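Local coordinates for CRISPR-associated endoribonuclease Cas2 (Streptococcus pyogenes serotype M1, PDB 4QR2), which probably acts as a metal-dependent nuclease of CRISPR adaptive immunity, working as a homodimer that joins a Cas1 homodimer in a heterotetramer, at residues L4-V9 against N36-C41. Numbering follows the deposited sequence.
Sequences LVTYDV and NSVFEC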
# COMPACT_ATOMS: atom_id res chain seq x y z
N LEU A 4 -5.58 6.51 -3.17
CA LEU A 4 -4.80 5.25 -3.05
C LEU A 4 -5.43 4.27 -2.08
O LEU A 4 -5.66 4.59 -0.91
CB LEU A 4 -3.38 5.58 -2.59
CG LEU A 4 -2.39 4.44 -2.57
CD1 LEU A 4 -2.07 4.04 -3.97
CD2 LEU A 4 -1.14 4.76 -1.79
N VAL A 5 -5.70 3.07 -2.55
CA VAL A 5 -6.34 2.05 -1.75
C VAL A 5 -5.29 0.99 -1.43
O VAL A 5 -4.74 0.35 -2.37
CB VAL A 5 -7.52 1.38 -2.50
CG1 VAL A 5 -8.22 0.34 -1.64
CG2 VAL A 5 -8.58 2.38 -2.95
N THR A 6 -5.08 0.71 -0.13
CA THR A 6 -4.23 -0.34 0.28
C THR A 6 -4.98 -1.37 1.11
O THR A 6 -5.60 -1.08 2.12
CB THR A 6 -2.92 0.20 0.98
OG1 THR A 6 -3.31 0.82 2.23
CG2 THR A 6 -2.20 1.29 0.20
N TYR A 7 -4.99 -2.62 0.60
CA TYR A 7 -5.75 -3.70 1.17
C TYR A 7 -4.84 -4.72 1.80
O TYR A 7 -3.97 -5.28 1.14
CB TYR A 7 -6.63 -4.39 0.09
CG TYR A 7 -7.54 -5.51 0.59
CD1 TYR A 7 -8.12 -5.46 1.83
CD2 TYR A 7 -7.81 -6.59 -0.20
CE1 TYR A 7 -9.00 -6.41 2.25
CE2 TYR A 7 -8.67 -7.57 0.20
CZ TYR A 7 -9.25 -7.54 1.41
OH TYR A 7 -10.12 -8.53 1.81
N ASP A 8 -5.01 -4.95 3.11
CA ASP A 8 -4.24 -5.94 3.86
C ASP A 8 -5.15 -7.15 4.12
O ASP A 8 -6.12 -7.07 4.88
CB ASP A 8 -3.87 -5.34 5.20
CG ASP A 8 -2.88 -6.18 6.02
OD1 ASP A 8 -2.55 -7.28 5.66
OD2 ASP A 8 -2.43 -5.66 7.10
N VAL A 9 -4.80 -8.22 3.46
CA VAL A 9 -5.50 -9.48 3.55
C VAL A 9 -4.41 -10.55 3.51
O VAL A 9 -3.35 -10.42 2.88
CB VAL A 9 -6.53 -9.65 2.44
CG1 VAL A 9 -5.84 -9.67 1.09
CG2 VAL A 9 -7.38 -10.88 2.63
N ASN A 36 -0.12 -6.04 -6.12
CA ASN A 36 -1.09 -7.09 -5.83
C ASN A 36 -2.28 -6.53 -5.09
O ASN A 36 -3.45 -6.89 -5.36
CB ASN A 36 -0.39 -8.17 -5.02
CG ASN A 36 -1.21 -9.41 -4.79
OD1 ASN A 36 -1.25 -9.97 -3.67
ND2 ASN A 36 -1.74 -9.92 -5.84
N SER A 37 -2.02 -5.69 -4.09
CA SER A 37 -3.11 -5.22 -3.21
C SER A 37 -3.08 -3.73 -3.03
O SER A 37 -3.50 -3.22 -1.98
CB SER A 37 -3.03 -5.96 -1.86
OG SER A 37 -1.78 -5.71 -1.17
N VAL A 38 -2.58 -3.02 -4.04
CA VAL A 38 -2.61 -1.57 -4.02
C VAL A 38 -3.21 -1.03 -5.34
O VAL A 38 -2.85 -1.45 -6.48
CB VAL A 38 -1.16 -0.98 -3.77
CG1 VAL A 38 -1.16 0.55 -3.77
CG2 VAL A 38 -0.56 -1.46 -2.47
N PHE A 39 -4.13 -0.08 -5.17
CA PHE A 39 -4.91 0.46 -6.29
C PHE A 39 -4.87 1.98 -6.29
O PHE A 39 -5.09 2.63 -5.30
CB PHE A 39 -6.36 -0.06 -6.30
CG PHE A 39 -6.47 -1.52 -6.05
CD1 PHE A 39 -6.42 -2.04 -4.75
CD2 PHE A 39 -6.54 -2.39 -7.10
CE1 PHE A 39 -6.45 -3.43 -4.55
CE2 PHE A 39 -6.58 -3.75 -6.91
CZ PHE A 39 -6.51 -4.28 -5.62
N GLU A 40 -4.61 2.54 -7.47
CA GLU A 40 -4.67 3.96 -7.65
C GLU A 40 -5.96 4.33 -8.33
O GLU A 40 -6.15 4.02 -9.52
CB GLU A 40 -3.45 4.41 -8.45
CG GLU A 40 -2.14 4.40 -7.68
CD GLU A 40 -0.89 4.69 -8.50
OE1 GLU A 40 -0.96 4.94 -9.79
OE2 GLU A 40 0.19 4.64 -7.86
N CYS A 41 -6.89 4.95 -7.61
CA CYS A 41 -8.27 5.07 -8.09
C CYS A 41 -8.61 6.54 -8.30
O CYS A 41 -8.12 7.40 -7.61
CB CYS A 41 -9.31 4.44 -7.14
SG CYS A 41 -9.13 2.68 -6.98
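Val5 and Phe39 form the hydrogen-bonded pair of two antiparallel strands, exchanging two backbone bonds: Val5 N to Phe39 O and Phe39 N to Val5 O, both 2.9 Å. Two residues on, just before the second strand starts, Tyr7 N donates to Ser37 O at 3.0 Å. Val5 O also receives a CA-H...O contact from Val38 CA (3.3 Å), which adds a weaker contact to the amide bond from Phe39.

Leu4, Thr6, Val38 and Glu40 share one face of the sheet; Val5 and Phe39 lie on the other. On the first, Leu4 CG stands anti to its backbone N (chi1 -173°), beside the carbonyl carbon, which lets the end of the side chain come nearer the partner strand, where CD1 reaches Val38 CG1 at 3.6 Å and Glu40 CG at 3.7 Å; the side chains of Thr6 and Val38 lie alongside, pointing the same way. On the other, Val5 CG2 meets Cys41 SG at 4.1 Å, and Val5 and Phe39 touch through their CB atoms.

Polar ends on the Leu4 face look to the second subunit: Thr6 OG1 bonds Gln35 there, and Glu40 OE2 makes a salt bridge to Arg67 and a hydrogen bond to Tyr69 of that subunit. Tyr7 and Phe39 pack instead on helix 14-27. The pairing thus joins the first and third strands of a ferredoxin-like sheet, one face against helices and the other in the Cas2 dimer interface, with the predicted magnesium ligand Asp8 at the end of strand 2-8.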